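Local coordinates for tudor and KH domain-containing protein homolog (Bombyx mori, PDB 5VQH) that takes part in primary piRNA biogenesis and binds symmetrically dimethylated arginines of the Piwi proteins Siwi and Ago3 through its extended Tudor domain, at residues F139-P151 with D206-T218. Numbering follows the deposited sequence.
Sequences FQAMECFLAGVRP and DKEIPGIKLFDVT
Strands 142-146 and 207-217 pair in parallel around Phe145, Leu146, Gly211 and Ile212, their axes 53° apart and 4.6 Å at closest approach. The mixed sheet they share is consistent with the SN-like (OB-type) part that accompanies the Tudor core in extended Tudor domains. Three backbone hydrogen bonds hold the short crossing. Phe145 N donates to Pro210 O, Ile212 N donates to Phe145 O at 2.9 Å, and Ala147 N donates to Ile212 O at 2.8 Å. The last donor sits well above the carbonyl plane of Ile212.

The Phe145 ring lies over the backbone of Gly211. Its chi1 of 70° sets CG between the backbone N and the carbonyl carbon, which folds the ring back across the neighbouring strand. Gly211 CA is 3.4 Å from the ring centroid, a CH-pi contact over one face. Gly211 has no side chain, which lets its CA come this close to the ring. Ile209 O sits at the ring edge, near its plane, and Phe145 CD2 meets Ile209 CG2 at 4.0 Å. An alanine in place of Phe145 would probably leave Gly211 CA without its aromatic cover and Ile209 CG2 without this apolar partner. Thr194 of strand 187-198 also touches the ring.

Cys144 SG touches both Pro210 CG and Ile212 CD1. Phe36 of strand 35-40 touches both Cys144 and Ile212, so this cluster spans three strands. Further along, Leu146 crosses Leu214 obliquely, and their CD1 atoms meet at 4.1 Å. Leu146 CD1 also lies 3.6 Å from Ile212 O, the same carbonyl oxygen that accepts Ala147 N.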
loop_
_atom_site.group_PDB
_atom_site.type_symbol
_atom_site.label_atom_id
_atom_site.label_comp_id
_atom_site.label_asym_id
_atom_site.label_seq_id
_atom_site.Cartn_x
_atom_site.Cartn_y
_atom_site.Cartn_z
ATOM N N PHE A 139 -8.089 7.497 0.754
ATOM C CA PHE A 139 -7.356 6.261 0.464
ATOM C C PHE A 139 -6.250 6.083 1.509
ATOM O O PHE A 139 -5.392 6.936 1.660
ATOM C CB PHE A 139 -6.807 6.281 -0.957
ATOM C CG PHE A 139 -7.878 6.292 -2.023
ATOM C CD1 PHE A 139 -9.015 5.513 -1.901
ATOM C CD2 PHE A 139 -7.721 7.058 -3.168
ATOM C CE1 PHE A 139 -9.980 5.525 -2.882
ATOM C CE2 PHE A 139 -8.676 7.064 -4.171
ATOM C CZ PHE A 139 -9.814 6.290 -4.030
ATOM N N GLN A 140 -6.313 4.989 2.247
ATOM C CA GLN A 140 -5.533 4.831 3.479
ATOM C C GLN A 140 -4.054 4.545 3.328
ATOM O O GLN A 140 -3.308 4.801 4.294
ATOM C CB GLN A 140 -6.127 3.730 4.356
ATOM C CG GLN A 140 -7.422 4.083 5.057
ATOM C CD GLN A 140 -7.281 5.314 5.912
ATOM O OE1 GLN A 140 -6.615 5.305 6.937
ATOM N NE2 GLN A 140 -7.847 6.398 5.459
ATOM N N ALA A 141 -3.609 4.064 2.156
ATOM C CA ALA A 141 -2.184 3.644 1.981
ATOM C C ALA A 141 -1.293 4.765 1.497
ATOM O O ALA A 141 -1.592 5.303 0.471
ATOM C CB ALA A 141 -2.085 2.473 1.015
ATOM N N MET A 142 -0.241 5.121 2.249
ATOM C CA MET A 142 0.725 6.150 1.863
ATOM C C MET A 142 2.054 5.480 1.476
ATOM O O MET A 142 2.659 4.788 2.291
ATOM C CB MET A 142 0.963 7.125 3.031
ATOM C CG MET A 142 -0.293 7.596 3.784
ATOM S SD MET A 142 -1.627 8.025 2.653
ATOM C CE MET A 142 -0.785 9.254 1.649
ATOM N N GLU A 143 2.514 5.667 0.249
ATOM C CA GLU A 143 3.816 5.121 -0.138
ATOM C C GLU A 143 4.983 5.717 0.684
ATOM O O GLU A 143 5.040 6.897 0.895
ATOM C CB GLU A 143 4.064 5.376 -1.616
ATOM C CG GLU A 143 4.997 4.362 -2.251
ATOM C CD GLU A 143 5.431 4.803 -3.624
ATOM O OE1 GLU A 143 4.561 5.226 -4.390
ATOM O OE2 GLU A 143 6.630 4.745 -3.937
ATOM N N CYS A 144 5.924 4.899 1.121
ATOM C CA CYS A 144 7.127 5.413 1.749
ATOM C C CYS A 144 8.382 4.660 1.305
ATOM O O CYS A 144 8.339 3.676 0.582
ATOM C CB CYS A 144 7.028 5.279 3.257
ATOM S SG CYS A 144 5.561 5.948 4.071
ATOM N N PHE A 145 9.520 5.158 1.754
ATOM C CA PHE A 145 10.752 4.406 1.677
ATOM C C PHE A 145 11.515 4.671 2.946
ATOM O O PHE A 145 11.199 5.595 3.662
ATOM C CB PHE A 145 11.554 4.791 0.429
ATOM C CG PHE A 145 12.149 6.151 0.478
ATOM C CD1 PHE A 145 13.446 6.334 0.930
ATOM C CD2 PHE A 145 11.431 7.247 0.069
ATOM C CE1 PHE A 145 14.005 7.603 0.983
ATOM C CE2 PHE A 145 11.980 8.516 0.134
ATOM C CZ PHE A 145 13.266 8.697 0.583
ATOM N N LEU A 146 12.507 3.838 3.222
ATOM C CA LEU A 146 13.167 3.849 4.518
ATOM C C LEU A 146 14.347 4.749 4.375
ATOM O O LEU A 146 15.088 4.610 3.444
ATOM C CB LEU A 146 13.611 2.448 4.907
ATOM C CG LEU A 146 13.733 2.278 6.420
ATOM C CD1 LEU A 146 12.376 2.118 7.084
ATOM C CD2 LEU A 146 14.592 1.077 6.756
ATOM N N ALA A 147 14.525 5.682 5.286
ATOM C CA ALA A 147 15.593 6.627 5.146
ATOM C C ALA A 147 16.868 6.070 5.700
ATOM O O ALA A 147 16.874 5.226 6.589
ATOM C CB ALA A 147 15.249 7.938 5.826
ATOM N N GLY A 148 17.958 6.529 5.130
ATOM C CA GLY A 148 19.260 6.290 5.712
ATOM C C GLY A 148 19.860 4.930 5.433
ATOM O O GLY A 148 20.888 4.591 6.017
ATOM N N VAL A 149 19.245 4.139 4.555
ATOM C CA VAL A 149 19.808 2.827 4.220
ATOM C C VAL A 149 19.815 2.638 2.704
ATOM O O VAL A 149 19.018 3.224 1.991
ATOM C CB VAL A 149 19.051 1.670 4.931
ATOM C CG1 VAL A 149 18.967 1.902 6.421
ATOM C CG2 VAL A 149 17.652 1.518 4.402
ATOM N N ARG A 150 20.751 1.850 2.208
ATOM C CA ARG A 150 20.664 1.360 0.835
ATOM C C ARG A 150 21.085 -0.099 0.834
ATOM O O ARG A 150 21.687 -0.573 1.802
ATOM C CB ARG A 150 21.474 2.221 -0.148
ATOM C CG ARG A 150 22.869 2.565 0.331
ATOM C CD ARG A 150 23.350 3.922 -0.171
ATOM N NE ARG A 150 24.730 4.133 0.265
ATOM C CZ ARG A 150 25.109 4.415 1.519
ATOM N NH1 ARG A 150 24.221 4.553 2.514
ATOM N NH2 ARG A 150 26.407 4.564 1.789
ATOM N N PRO A 151 20.710 -0.841 -0.219
ATOM C CA PRO A 151 21.039 -2.266 -0.196
ATOM C C PRO A 151 22.534 -2.552 -0.236
ATOM O O PRO A 151 23.317 -1.783 -0.816
ATOM C CB PRO A 151 20.339 -2.843 -1.422
ATOM C CG PRO A 151 19.608 -1.724 -2.080
ATOM C CD PRO A 151 19.878 -0.448 -1.371
ATOM N N ASP A 206 5.067 19.317 -7.575
ATOM C CA ASP A 206 5.519 17.926 -7.416
ATOM C C ASP A 206 5.057 17.311 -6.097
ATOM O O ASP A 206 5.001 18.005 -5.067
ATOM C CB ASP A 206 7.034 17.841 -7.448
ATOM C CG ASP A 206 7.599 18.007 -8.829
ATOM O OD1 ASP A 206 6.863 17.812 -9.851
ATOM O OD2 ASP A 206 8.798 18.351 -8.861
ATOM N N LYS A 207 4.756 16.006 -6.148
ATOM C CA LYS A 207 4.425 15.227 -4.973
ATOM C C LYS A 207 5.729 14.774 -4.364
ATOM O O LYS A 207 6.762 14.768 -5.006
ATOM C CB LYS A 207 3.584 13.999 -5.316
ATOM C CG LYS A 207 2.191 14.232 -5.881
ATOM C CD LYS A 207 1.609 12.897 -6.364
ATOM C CE LYS A 207 0.370 13.043 -7.249
ATOM N NZ LYS A 207 -0.839 13.510 -6.496
ATOM N N GLU A 208 5.659 14.390 -3.111
ATOM C CA GLU A 208 6.812 14.019 -2.330
ATOM C C GLU A 208 6.519 12.747 -1.579
ATOM O O GLU A 208 5.591 12.706 -0.752
ATOM C CB GLU A 208 7.119 15.112 -1.303
ATOM C CG GLU A 208 8.007 16.180 -1.852
ATOM C CD GLU A 208 8.317 17.265 -0.853
ATOM O OE1 GLU A 208 8.092 17.034 0.356
ATOM O OE2 GLU A 208 8.826 18.339 -1.301
ATOM N N ILE A 209 7.312 11.719 -1.852
ATOM C CA ILE A 209 7.256 10.484 -1.100
ATOM C C ILE A 209 8.148 10.662 0.123
ATOM O O ILE A 209 9.252 11.070 -0.024
ATOM C CB ILE A 209 7.838 9.320 -1.903
ATOM C CG1 ILE A 209 7.213 9.215 -3.286
ATOM C CG2 ILE A 209 7.694 8.012 -1.147
ATOM C CD1 ILE A 209 5.736 9.041 -3.290
ATOM N N PRO A 210 7.683 10.303 1.319
ATOM C CA PRO A 210 8.548 10.382 2.494
ATOM C C PRO A 210 9.503 9.209 2.743
ATOM O O PRO A 210 9.138 8.032 2.695
ATOM C CB PRO A 210 7.559 10.495 3.659
ATOM C CG PRO A 210 6.330 9.825 3.170
ATOM C CD PRO A 210 6.296 9.968 1.675
ATOM N N GLY A 211 10.735 9.593 3.039
ATOM C CA GLY A 211 11.758 8.717 3.570
ATOM C C GLY A 211 11.741 8.753 5.070
ATOM O O GLY A 211 12.081 9.759 5.671
ATOM N N ILE A 212 11.329 7.647 5.672
ATOM C CA ILE A 212 11.034 7.622 7.086
ATOM C C ILE A 212 11.898 6.615 7.774
ATOM O O ILE A 212 12.459 5.734 7.127
ATOM C CB ILE A 212 9.608 7.193 7.369
ATOM C CG1 ILE A 212 9.417 5.753 7.001
ATOM C CG2 ILE A 212 8.654 8.039 6.587
ATOM C CD1 ILE A 212 7.969 5.347 7.098
ATOM N N LYS A 213 11.976 6.748 9.096
ATOM C CA LYS A 213 12.583 5.751 9.938
ATOM C C LYS A 213 11.494 5.193 10.823
ATOM O O LYS A 213 10.619 5.922 11.280
ATOM C CB LYS A 213 13.720 6.347 10.764
ATOM C CG LYS A 213 14.886 6.760 9.891
ATOM C CD LYS A 213 16.108 7.187 10.692
ATOM C CE LYS A 213 17.183 7.690 9.734
ATOM N NZ LYS A 213 18.442 8.176 10.378
ATOM N N LEU A 214 11.554 3.899 11.074
ATOM C CA LEU A 214 10.529 3.266 11.811
ATOM C C LEU A 214 11.051 2.704 13.117
ATOM O O LEU A 214 12.105 2.070 13.145
ATOM C CB LEU A 214 9.959 2.141 10.965
ATOM C CG LEU A 214 9.052 2.527 9.808
ATOM C CD1 LEU A 214 8.856 1.309 8.929
ATOM C CD2 LEU A 214 7.717 2.972 10.367
ATOM N N PHE A 215 10.276 2.881 14.188
ATOM C CA PHE A 215 10.694 2.433 15.502
ATOM C C PHE A 215 9.611 1.602 16.168
ATOM O O PHE A 215 8.453 1.955 16.130
ATOM C CB PHE A 215 11.068 3.636 16.345
ATOM C CG PHE A 215 12.130 4.521 15.707
ATOM C CD1 PHE A 215 13.471 4.329 15.974
ATOM C CD2 PHE A 215 11.779 5.553 14.853
ATOM C CE1 PHE A 215 14.439 5.126 15.417
ATOM C CE2 PHE A 215 12.736 6.352 14.276
ATOM C CZ PHE A 215 14.072 6.141 14.563
ATOM N N ASP A 216 10.000 0.471 16.747
ATOM C CA ASP A 216 9.098 -0.368 17.553
ATOM C C ASP A 216 9.354 0.039 18.983
ATOM O O ASP A 216 10.276 -0.471 19.612
ATOM C CB ASP A 216 9.414 -1.858 17.349
ATOM C CG ASP A 216 8.409 -2.793 18.012
ATOM O OD1 ASP A 216 7.554 -2.317 18.796
ATOM O OD2 ASP A 216 8.505 -4.031 17.753
ATOM N N VAL A 217 8.558 0.993 19.472
ATOM C CA VAL A 217 8.829 1.662 20.730
ATOM C C VAL A 217 8.261 0.855 21.869
ATOM O O VAL A 217 7.230 0.251 21.736
ATOM C CB VAL A 217 8.231 3.076 20.768
ATOM C CG1 VAL A 217 8.730 3.851 21.979
ATOM C CG2 VAL A 217 8.633 3.853 19.541
ATOM N N THR A 218 8.972 0.835 22.984
ATOM C CA THR A 218 8.473 0.227 24.203
ATOM C C THR A 218 9.061 0.959 25.412
ATOM O O THR A 218 9.586 2.062 25.288
ATOM C CB THR A 218 8.770 -1.287 24.260
ATOM O OG1 THR A 218 8.590 -1.744 25.606
ATOM C CG2 THR A 218 10.193 -1.613 23.819
#